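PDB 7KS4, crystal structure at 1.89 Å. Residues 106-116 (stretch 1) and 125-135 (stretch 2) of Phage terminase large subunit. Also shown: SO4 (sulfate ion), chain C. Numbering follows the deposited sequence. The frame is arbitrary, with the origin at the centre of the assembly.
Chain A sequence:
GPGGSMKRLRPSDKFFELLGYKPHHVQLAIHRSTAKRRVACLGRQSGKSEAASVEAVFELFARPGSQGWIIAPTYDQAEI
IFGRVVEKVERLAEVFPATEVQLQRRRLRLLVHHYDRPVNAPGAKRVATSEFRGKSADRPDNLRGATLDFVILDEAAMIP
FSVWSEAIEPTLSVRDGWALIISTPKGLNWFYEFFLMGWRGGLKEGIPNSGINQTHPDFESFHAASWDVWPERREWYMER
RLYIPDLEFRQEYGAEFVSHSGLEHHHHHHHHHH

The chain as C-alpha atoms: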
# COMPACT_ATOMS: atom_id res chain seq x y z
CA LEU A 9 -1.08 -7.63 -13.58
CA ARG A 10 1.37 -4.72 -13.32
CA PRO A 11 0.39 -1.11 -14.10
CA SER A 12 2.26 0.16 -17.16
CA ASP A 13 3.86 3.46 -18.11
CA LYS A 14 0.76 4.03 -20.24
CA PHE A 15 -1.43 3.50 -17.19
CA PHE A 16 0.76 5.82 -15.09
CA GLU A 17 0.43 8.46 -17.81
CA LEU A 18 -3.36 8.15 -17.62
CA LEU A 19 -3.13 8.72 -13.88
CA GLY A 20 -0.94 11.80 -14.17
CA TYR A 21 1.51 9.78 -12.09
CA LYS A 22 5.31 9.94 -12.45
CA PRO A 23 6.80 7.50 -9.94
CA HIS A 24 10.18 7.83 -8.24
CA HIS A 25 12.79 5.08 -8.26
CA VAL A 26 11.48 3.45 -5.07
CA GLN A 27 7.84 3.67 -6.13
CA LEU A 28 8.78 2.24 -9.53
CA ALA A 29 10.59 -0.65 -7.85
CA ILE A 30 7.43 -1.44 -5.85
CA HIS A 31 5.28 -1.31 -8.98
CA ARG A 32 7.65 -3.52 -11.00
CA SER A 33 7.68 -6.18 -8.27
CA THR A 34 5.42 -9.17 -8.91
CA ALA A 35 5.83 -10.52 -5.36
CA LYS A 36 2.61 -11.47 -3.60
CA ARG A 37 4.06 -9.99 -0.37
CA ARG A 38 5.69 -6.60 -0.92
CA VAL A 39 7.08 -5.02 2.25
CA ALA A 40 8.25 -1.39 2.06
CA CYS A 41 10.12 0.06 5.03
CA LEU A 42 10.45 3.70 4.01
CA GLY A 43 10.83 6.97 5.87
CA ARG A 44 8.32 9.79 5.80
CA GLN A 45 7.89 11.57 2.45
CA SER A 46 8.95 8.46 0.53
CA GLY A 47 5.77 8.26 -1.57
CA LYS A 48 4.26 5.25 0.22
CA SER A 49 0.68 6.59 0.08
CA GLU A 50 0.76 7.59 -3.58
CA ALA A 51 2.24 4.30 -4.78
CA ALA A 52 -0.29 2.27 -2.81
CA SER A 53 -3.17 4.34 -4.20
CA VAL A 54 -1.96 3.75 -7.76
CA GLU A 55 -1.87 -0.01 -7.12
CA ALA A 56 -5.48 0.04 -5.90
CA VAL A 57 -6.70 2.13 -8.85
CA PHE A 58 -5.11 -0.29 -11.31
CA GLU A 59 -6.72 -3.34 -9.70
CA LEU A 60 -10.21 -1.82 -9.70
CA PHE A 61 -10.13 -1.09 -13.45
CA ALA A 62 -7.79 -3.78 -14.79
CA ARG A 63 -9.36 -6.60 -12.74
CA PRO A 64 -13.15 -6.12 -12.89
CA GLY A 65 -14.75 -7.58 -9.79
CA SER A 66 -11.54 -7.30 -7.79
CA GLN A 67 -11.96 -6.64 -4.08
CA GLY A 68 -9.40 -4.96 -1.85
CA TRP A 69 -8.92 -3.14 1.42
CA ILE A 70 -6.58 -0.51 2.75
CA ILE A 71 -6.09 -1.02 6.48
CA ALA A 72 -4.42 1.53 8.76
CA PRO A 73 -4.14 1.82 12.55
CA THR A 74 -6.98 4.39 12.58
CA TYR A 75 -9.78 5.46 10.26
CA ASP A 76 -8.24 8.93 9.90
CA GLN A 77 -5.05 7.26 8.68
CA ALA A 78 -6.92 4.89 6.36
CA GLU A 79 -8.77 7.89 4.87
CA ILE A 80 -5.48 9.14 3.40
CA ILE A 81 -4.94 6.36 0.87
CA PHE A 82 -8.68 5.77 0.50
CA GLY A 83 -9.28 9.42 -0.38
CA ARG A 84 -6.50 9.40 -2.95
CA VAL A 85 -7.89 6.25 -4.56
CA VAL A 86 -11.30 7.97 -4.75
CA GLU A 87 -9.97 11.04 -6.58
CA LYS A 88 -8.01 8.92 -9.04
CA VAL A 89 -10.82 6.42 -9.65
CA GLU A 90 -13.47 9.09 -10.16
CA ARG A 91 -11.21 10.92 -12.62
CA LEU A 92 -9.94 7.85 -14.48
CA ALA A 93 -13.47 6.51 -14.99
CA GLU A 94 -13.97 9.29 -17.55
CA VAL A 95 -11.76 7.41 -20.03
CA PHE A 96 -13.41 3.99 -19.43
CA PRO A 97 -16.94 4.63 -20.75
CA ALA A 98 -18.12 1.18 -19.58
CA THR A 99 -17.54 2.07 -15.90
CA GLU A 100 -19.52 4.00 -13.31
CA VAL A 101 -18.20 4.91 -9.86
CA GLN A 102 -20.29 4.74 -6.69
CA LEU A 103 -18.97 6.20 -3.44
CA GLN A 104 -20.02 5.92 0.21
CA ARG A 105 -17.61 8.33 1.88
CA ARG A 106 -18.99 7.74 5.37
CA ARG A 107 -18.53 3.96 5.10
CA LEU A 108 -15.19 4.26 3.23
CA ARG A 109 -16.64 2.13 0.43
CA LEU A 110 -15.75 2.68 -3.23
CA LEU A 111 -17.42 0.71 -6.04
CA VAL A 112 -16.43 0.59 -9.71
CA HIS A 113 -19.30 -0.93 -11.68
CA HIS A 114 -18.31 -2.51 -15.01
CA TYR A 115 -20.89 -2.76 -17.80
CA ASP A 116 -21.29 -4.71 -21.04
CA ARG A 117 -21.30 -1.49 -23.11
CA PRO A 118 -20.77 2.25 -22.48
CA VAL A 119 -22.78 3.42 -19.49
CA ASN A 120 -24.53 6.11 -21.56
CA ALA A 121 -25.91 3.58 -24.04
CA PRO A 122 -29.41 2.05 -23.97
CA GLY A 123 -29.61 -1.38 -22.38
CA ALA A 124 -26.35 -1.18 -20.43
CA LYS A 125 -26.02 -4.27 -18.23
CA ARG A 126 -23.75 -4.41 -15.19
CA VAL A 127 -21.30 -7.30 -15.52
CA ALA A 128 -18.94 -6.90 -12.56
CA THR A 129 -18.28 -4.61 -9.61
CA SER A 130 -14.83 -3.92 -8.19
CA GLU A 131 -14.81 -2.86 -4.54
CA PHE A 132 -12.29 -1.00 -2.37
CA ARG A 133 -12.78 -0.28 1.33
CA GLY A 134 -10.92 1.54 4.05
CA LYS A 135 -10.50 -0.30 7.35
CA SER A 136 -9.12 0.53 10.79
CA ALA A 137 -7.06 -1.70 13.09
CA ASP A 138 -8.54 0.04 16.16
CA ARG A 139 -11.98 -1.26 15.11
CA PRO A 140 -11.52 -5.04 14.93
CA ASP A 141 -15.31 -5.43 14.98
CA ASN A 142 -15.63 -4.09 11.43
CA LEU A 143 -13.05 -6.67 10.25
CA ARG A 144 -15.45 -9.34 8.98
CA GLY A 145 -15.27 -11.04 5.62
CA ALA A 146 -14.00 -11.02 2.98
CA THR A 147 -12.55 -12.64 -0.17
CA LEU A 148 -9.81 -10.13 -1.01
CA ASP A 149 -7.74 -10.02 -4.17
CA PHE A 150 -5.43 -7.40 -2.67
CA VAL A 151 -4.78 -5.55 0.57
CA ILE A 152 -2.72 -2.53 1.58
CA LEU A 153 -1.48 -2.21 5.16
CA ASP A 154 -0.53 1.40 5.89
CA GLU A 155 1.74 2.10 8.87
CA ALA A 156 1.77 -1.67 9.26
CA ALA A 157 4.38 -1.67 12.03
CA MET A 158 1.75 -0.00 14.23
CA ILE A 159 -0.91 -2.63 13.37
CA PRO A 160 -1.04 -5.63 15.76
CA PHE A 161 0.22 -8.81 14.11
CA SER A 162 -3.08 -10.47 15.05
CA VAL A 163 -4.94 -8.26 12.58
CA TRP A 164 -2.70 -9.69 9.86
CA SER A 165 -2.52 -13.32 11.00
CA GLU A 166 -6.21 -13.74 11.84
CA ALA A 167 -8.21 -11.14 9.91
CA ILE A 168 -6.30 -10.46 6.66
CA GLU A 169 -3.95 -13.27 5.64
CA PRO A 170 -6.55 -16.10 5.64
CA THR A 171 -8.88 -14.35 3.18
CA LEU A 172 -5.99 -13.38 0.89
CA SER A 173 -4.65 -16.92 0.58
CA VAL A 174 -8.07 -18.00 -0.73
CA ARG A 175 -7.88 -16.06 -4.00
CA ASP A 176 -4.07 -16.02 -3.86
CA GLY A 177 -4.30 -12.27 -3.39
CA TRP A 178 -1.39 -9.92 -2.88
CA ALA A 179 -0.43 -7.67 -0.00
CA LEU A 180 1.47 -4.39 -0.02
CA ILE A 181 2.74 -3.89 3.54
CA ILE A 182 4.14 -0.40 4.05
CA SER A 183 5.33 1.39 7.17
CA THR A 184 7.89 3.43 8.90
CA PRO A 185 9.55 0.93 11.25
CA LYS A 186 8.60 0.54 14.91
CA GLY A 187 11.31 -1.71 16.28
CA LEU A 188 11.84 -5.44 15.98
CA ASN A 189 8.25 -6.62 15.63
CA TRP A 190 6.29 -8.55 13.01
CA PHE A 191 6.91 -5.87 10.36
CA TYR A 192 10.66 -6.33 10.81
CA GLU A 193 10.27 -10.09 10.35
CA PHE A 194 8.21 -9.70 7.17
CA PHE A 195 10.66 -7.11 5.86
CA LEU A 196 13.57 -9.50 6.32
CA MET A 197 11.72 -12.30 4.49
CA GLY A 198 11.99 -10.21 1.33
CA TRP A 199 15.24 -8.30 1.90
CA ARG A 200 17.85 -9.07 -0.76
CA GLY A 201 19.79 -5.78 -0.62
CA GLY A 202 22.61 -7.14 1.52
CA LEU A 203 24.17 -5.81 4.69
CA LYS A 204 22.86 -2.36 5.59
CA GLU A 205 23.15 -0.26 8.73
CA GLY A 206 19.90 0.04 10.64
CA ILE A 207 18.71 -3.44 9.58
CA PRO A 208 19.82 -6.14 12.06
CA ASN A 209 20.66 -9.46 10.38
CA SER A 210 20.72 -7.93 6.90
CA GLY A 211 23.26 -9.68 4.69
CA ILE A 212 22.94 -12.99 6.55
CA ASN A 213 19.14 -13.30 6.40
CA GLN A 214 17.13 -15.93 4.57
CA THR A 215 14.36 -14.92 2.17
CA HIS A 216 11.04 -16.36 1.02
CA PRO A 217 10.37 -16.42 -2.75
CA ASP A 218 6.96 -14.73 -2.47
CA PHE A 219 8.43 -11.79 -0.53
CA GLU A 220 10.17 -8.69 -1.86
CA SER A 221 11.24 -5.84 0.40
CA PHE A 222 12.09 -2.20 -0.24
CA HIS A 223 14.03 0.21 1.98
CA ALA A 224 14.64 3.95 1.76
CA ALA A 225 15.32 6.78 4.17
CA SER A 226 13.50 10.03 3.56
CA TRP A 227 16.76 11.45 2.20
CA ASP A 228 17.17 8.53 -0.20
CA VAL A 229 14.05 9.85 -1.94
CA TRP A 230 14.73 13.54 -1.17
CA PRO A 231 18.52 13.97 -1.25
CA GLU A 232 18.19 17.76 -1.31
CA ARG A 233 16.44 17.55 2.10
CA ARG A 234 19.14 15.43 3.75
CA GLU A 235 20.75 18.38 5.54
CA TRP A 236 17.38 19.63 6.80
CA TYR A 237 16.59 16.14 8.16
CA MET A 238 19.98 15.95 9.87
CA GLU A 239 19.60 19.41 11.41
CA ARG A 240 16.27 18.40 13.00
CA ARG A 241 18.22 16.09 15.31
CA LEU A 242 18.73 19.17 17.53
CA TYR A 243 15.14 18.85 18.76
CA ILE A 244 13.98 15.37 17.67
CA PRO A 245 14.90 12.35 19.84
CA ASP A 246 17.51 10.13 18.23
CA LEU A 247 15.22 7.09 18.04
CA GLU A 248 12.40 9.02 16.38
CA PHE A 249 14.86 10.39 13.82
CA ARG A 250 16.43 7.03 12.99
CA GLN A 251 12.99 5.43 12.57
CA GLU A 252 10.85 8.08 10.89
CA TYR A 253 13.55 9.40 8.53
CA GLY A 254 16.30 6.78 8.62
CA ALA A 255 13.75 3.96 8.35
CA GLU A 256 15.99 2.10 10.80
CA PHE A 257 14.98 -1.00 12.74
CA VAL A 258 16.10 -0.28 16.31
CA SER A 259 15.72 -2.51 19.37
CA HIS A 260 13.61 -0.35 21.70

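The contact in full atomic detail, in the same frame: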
# COMPACT_ATOMS: atom_id res chain seq x y z
N ARG A 106 -18.87 8.01 3.95
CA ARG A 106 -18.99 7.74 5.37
C ARG A 106 -18.53 6.32 5.70
O ARG A 106 -17.83 6.11 6.70
CB ARG A 106 -20.44 7.96 5.82
CG ARG A 106 -20.98 9.35 5.49
CD ARG A 106 -22.26 9.67 6.25
NE ARG A 106 -23.45 9.13 5.62
CZ ARG A 106 -24.17 9.75 4.68
NH1 ARG A 106 -23.82 10.95 4.25
NH2 ARG A 106 -25.24 9.16 4.17
N ARG A 107 -18.89 5.35 4.87
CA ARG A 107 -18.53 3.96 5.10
C ARG A 107 -17.21 3.56 4.45
O ARG A 107 -16.88 2.37 4.43
CB ARG A 107 -19.64 3.04 4.60
CG ARG A 107 -20.89 3.07 5.47
CD ARG A 107 -21.93 2.08 4.98
NE ARG A 107 -22.73 2.62 3.88
CZ ARG A 107 -23.78 2.01 3.35
NH1 ARG A 107 -24.17 0.83 3.81
NH2 ARG A 107 -24.45 2.58 2.35
N LEU A 108 -16.45 4.52 3.93
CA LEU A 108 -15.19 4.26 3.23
C LEU A 108 -15.34 3.07 2.29
O LEU A 108 -14.62 2.08 2.36
CB LEU A 108 -14.04 4.02 4.22
CG LEU A 108 -13.66 5.15 5.17
CD1 LEU A 108 -12.45 4.73 5.99
CD2 LEU A 108 -13.38 6.46 4.43
N ARG A 109 -16.32 3.19 1.39
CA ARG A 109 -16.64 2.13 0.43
C ARG A 109 -16.68 2.74 -0.96
O ARG A 109 -17.45 3.67 -1.22
CB ARG A 109 -17.97 1.46 0.77
CG ARG A 109 -18.14 0.10 0.12
CD ARG A 109 -19.55 -0.43 0.30
NE ARG A 109 -19.71 -1.76 -0.28
CZ ARG A 109 -20.88 -2.29 -0.63
NH1 ARG A 109 -22.01 -1.60 -0.46
NH2 ARG A 109 -20.93 -3.50 -1.15
N LEU A 110 -15.85 2.21 -1.85
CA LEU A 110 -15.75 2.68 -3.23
C LEU A 110 -16.07 1.51 -4.15
O LEU A 110 -15.48 0.43 -4.01
CB LEU A 110 -14.36 3.24 -3.50
CG LEU A 110 -14.07 3.75 -4.92
CD1 LEU A 110 -14.92 4.95 -5.27
CD2 LEU A 110 -12.58 4.06 -5.05
N LEU A 111 -16.98 1.73 -5.09
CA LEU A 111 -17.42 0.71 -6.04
C LEU A 111 -17.16 1.19 -7.46
O LEU A 111 -17.48 2.33 -7.80
CB LEU A 111 -18.91 0.40 -5.86
CG LEU A 111 -19.33 -0.09 -4.48
CD1 LEU A 111 -20.83 -0.29 -4.44
CD2 LEU A 111 -18.62 -1.38 -4.12
N VAL A 112 -16.58 0.32 -8.28
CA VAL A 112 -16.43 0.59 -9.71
C VAL A 112 -17.27 -0.45 -10.44
O VAL A 112 -16.88 -1.62 -10.56
CB VAL A 112 -14.96 0.54 -10.16
CG1 VAL A 112 -14.86 0.88 -11.63
CG2 VAL A 112 -14.12 1.50 -9.32
N HIS A 113 -18.42 -0.03 -10.95
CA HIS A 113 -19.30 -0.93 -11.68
C HIS A 113 -18.84 -1.02 -13.13
O HIS A 113 -18.60 -0.00 -13.78
CB HIS A 113 -20.75 -0.43 -11.62
CG HIS A 113 -21.28 -0.29 -10.23
ND1 HIS A 113 -21.48 -1.37 -9.40
CD2 HIS A 113 -21.66 0.80 -9.53
CE1 HIS A 113 -21.96 -0.95 -8.24
NE2 HIS A 113 -22.08 0.36 -8.29
N HIS A 114 -18.73 -2.25 -13.64
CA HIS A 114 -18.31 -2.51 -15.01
C HIS A 114 -19.51 -3.03 -15.80
O HIS A 114 -20.20 -3.95 -15.35
CB HIS A 114 -17.18 -3.54 -15.06
CG HIS A 114 -15.89 -3.03 -14.50
ND1 HIS A 114 -14.91 -2.48 -15.29
CD2 HIS A 114 -15.44 -2.97 -13.23
CE1 HIS A 114 -13.90 -2.11 -14.53
NE2 HIS A 114 -14.19 -2.39 -13.27
N TYR A 115 -19.73 -2.46 -16.98
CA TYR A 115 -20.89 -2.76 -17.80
C TYR A 115 -20.48 -3.47 -19.09
O TYR A 115 -19.29 -3.56 -19.43
CB TYR A 115 -21.66 -1.47 -18.12
CG TYR A 115 -22.32 -0.89 -16.89
CD1 TYR A 115 -23.67 -1.08 -16.65
CD2 TYR A 115 -21.57 -0.17 -15.96
CE1 TYR A 115 -24.27 -0.56 -15.53
CE2 TYR A 115 -22.17 0.35 -14.83
CZ TYR A 115 -23.51 0.15 -14.62
OH TYR A 115 -24.12 0.67 -13.49
N ASP A 116 -21.49 -3.97 -19.80
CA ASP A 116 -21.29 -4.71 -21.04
C ASP A 116 -21.26 -3.80 -22.26
O ASP A 116 -21.20 -4.29 -23.40
CB ASP A 116 -22.40 -5.75 -21.21
CG ASP A 116 -23.76 -5.13 -21.56
OD1 ASP A 116 -23.99 -3.94 -21.28
OD2 ASP A 116 -24.60 -5.86 -22.13
N LYS A 125 -25.90 -3.24 -19.26
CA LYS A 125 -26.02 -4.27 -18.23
C LYS A 125 -24.74 -4.30 -17.41
O LYS A 125 -23.64 -4.28 -17.97
CB LYS A 125 -26.29 -5.65 -18.85
CG LYS A 125 -27.76 -5.95 -19.15
CD LYS A 125 -27.91 -7.35 -19.77
CE LYS A 125 -29.28 -7.55 -20.41
NZ LYS A 125 -29.50 -6.62 -21.55
N ARG A 126 -24.89 -4.34 -16.09
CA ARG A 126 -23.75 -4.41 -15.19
C ARG A 126 -23.22 -5.84 -15.17
O ARG A 126 -23.97 -6.80 -14.98
CB ARG A 126 -24.20 -3.97 -13.79
CG ARG A 126 -23.11 -3.87 -12.75
CD ARG A 126 -23.71 -3.39 -11.41
NE ARG A 126 -24.16 -1.99 -11.45
CZ ARG A 126 -24.73 -1.35 -10.43
NH1 ARG A 126 -24.94 -1.96 -9.27
NH2 ARG A 126 -25.10 -0.08 -10.57
N VAL A 127 -21.91 -5.99 -15.41
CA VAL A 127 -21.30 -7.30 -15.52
C VAL A 127 -20.46 -7.64 -14.30
O VAL A 127 -20.38 -8.81 -13.92
CB VAL A 127 -20.44 -7.39 -16.80
CG1 VAL A 127 -19.76 -8.76 -16.90
CG2 VAL A 127 -21.29 -7.15 -18.02
N ALA A 128 -19.82 -6.65 -13.69
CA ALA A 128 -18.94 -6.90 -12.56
C ALA A 128 -18.82 -5.61 -11.77
O ALA A 128 -19.03 -4.52 -12.30
CB ALA A 128 -17.58 -7.40 -13.02
N THR A 129 -18.49 -5.75 -10.49
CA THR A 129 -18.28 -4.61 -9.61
C THR A 129 -17.00 -4.84 -8.82
O THR A 129 -16.90 -5.81 -8.05
CB THR A 129 -19.48 -4.41 -8.68
OG1 THR A 129 -20.63 -4.06 -9.45
CG2 THR A 129 -19.21 -3.29 -7.67
N SER A 130 -16.01 -3.97 -9.03
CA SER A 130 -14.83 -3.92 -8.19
C SER A 130 -15.13 -3.10 -6.94
O SER A 130 -15.92 -2.15 -6.98
CB SER A 130 -13.66 -3.30 -8.95
OG SER A 130 -13.50 -3.93 -10.21
N GLU A 131 -14.51 -3.47 -5.82
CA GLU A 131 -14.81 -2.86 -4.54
C GLU A 131 -13.52 -2.59 -3.77
O GLU A 131 -12.64 -3.45 -3.70
CB GLU A 131 -15.72 -3.76 -3.70
CG GLU A 131 -16.09 -3.16 -2.37
CD GLU A 131 -17.18 -3.94 -1.66
OE1 GLU A 131 -17.64 -4.96 -2.21
OE2 GLU A 131 -17.58 -3.52 -0.56
N PHE A 132 -13.44 -1.40 -3.17
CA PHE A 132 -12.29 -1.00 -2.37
C PHE A 132 -12.80 -0.33 -1.10
O PHE A 132 -13.61 0.60 -1.18
CB PHE A 132 -11.37 -0.06 -3.15
CG PHE A 132 -10.11 0.32 -2.42
CD1 PHE A 132 -9.13 -0.62 -2.17
CD2 PHE A 132 -9.88 1.63 -2.03
CE1 PHE A 132 -7.95 -0.28 -1.52
CE2 PHE A 132 -8.71 1.99 -1.38
CZ PHE A 132 -7.74 1.03 -1.13
N ARG A 133 -12.33 -0.80 0.05
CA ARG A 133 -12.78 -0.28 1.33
C ARG A 133 -11.60 0.15 2.18
O ARG A 133 -10.51 -0.42 2.11
CB ARG A 133 -13.57 -1.32 2.12
CG ARG A 133 -14.95 -1.59 1.58
CD ARG A 133 -15.96 -1.57 2.71
NE ARG A 133 -17.07 -2.47 2.45
CZ ARG A 133 -18.18 -2.51 3.18
NH1 ARG A 133 -19.14 -3.36 2.86
NH2 ARG A 133 -18.33 -1.68 4.20
N GLY A 134 -11.84 1.17 3.00
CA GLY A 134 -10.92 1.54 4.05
C GLY A 134 -11.31 0.86 5.36
O GLY A 134 -12.49 0.74 5.68
N LYS A 135 -10.30 0.41 6.09
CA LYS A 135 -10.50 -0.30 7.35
C LYS A 135 -9.51 0.21 8.38
O LYS A 135 -8.44 0.73 8.04
CB LYS A 135 -10.35 -1.82 7.18
CG LYS A 135 -11.43 -2.46 6.32
CD LYS A 135 -12.79 -2.36 6.98
CE LYS A 135 -13.84 -3.10 6.19
NZ LYS A 135 -15.19 -2.93 6.82
S SO4 C . -22.72 6.53 3.25
O1 SO4 C . -23.22 6.95 4.55
O2 SO4 C . -23.58 7.06 2.20
O3 SO4 C . -21.36 7.04 3.06
O4 SO4 C . -22.72 5.07 3.19
O HOH W 1 -15.04 0.29 4.90

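Residues 106-116 and 125-135 of the phage terminase large subunit pair as antiparallel strands (109-115 and 126-135), their axes 4.4 Å apart at closest approach and their directions 151° apart; together they bury 1019 Å². The residues most covered by the opposing stretch, Arg126, His114 and Lys125, all lie toward the end of the ladder where the regular register breaks.

Arg126 gives up the most surface, 78 Å². Its CA-to-CB bond points sideways, but the side chain, extended through chi2 and turned at chi3 (m), brings its guanidinium back over stretch 1. There it lies flat on the His113 ring, centres 3.5 Å apart and planes at 12°, with Arg126 NH1 3.3 Å from His113 CE1. Because the stack uses the guanidinium face, its edge remains free for Tyr115: Arg126 NH2 donates to Tyr115 OH at 3.2 Å, and Arg126 NE adds a weak bond to the same oxygen at 3.4 Å. Nearer the backbone, Arg126 CB sits off-centre over the Tyr115 ring, 4.3 Å from its centroid. The stacked imidazole is also held at its edge, where His113 ND1 and Thr129 OG1 share a hydrogen bond of 2.8 Å.

His114 (76 Å²) is where the register shifts by one, a beta bulge. Its amide donates normally, His114 N to Ala128 O at 2.7 Å, but its carbonyl takes two amides, with Val127 N to His114 O at 2.7 Å and Ala128 N to His114 O at 3.2 Å. The extra residue, Val127, leaves Tyr115 opposite Arg126; their CA-to-CB bonds diverge, yet the two side chains meet again farther out. The His114 side chain shares a sheet face with Ala128, and its ring edge turns toward Ser130, His114 NE2 standing 3.5 Å from Ser130 OG.

Lys125 (65 Å²) makes its hydrogen bonds to stretch 1 through its backbone, while the end of its side chain leads away. Asp116 N donates to Lys125 O at 2.8 Å, and Lys125 N returns a bond to Asp116 OD1 at 2.9 Å, so main chain and carboxylate together close this end of the pairing. The same carbonyl receives a CA-H...O contact, Tyr115 CA to Lys125 O at 3.1 Å.

Before the bulge the ladder is regular. Leu110 pairs with Phe132 (Leu110 N to Phe132 O 2.8 Å, Phe132 N to Leu110 O 2.9 Å) and Val112 with Ser130 (Val112 N to Ser130 O and Ser130 N to Val112 O, both 2.9 Å). On the face carrying Arg109, Leu111 and His113, charges cluster around Glu131: Arg109 NE reaches Glu131 OE2 at 2.8 Å in a salt bridge, and Arg133 NE reaches that oxygen at 3.2 Å. The shared carboxylate offsets the closeness of two like charges, Arg109 NE and Arg133 NH1, 3.6 Å apart. Farther along, Gly134 N donates to Leu108 O at 3.0 Å; an ideal CB on Gly134 would lie 2.9 Å from Leu108 CD1, a clash that glycine avoids.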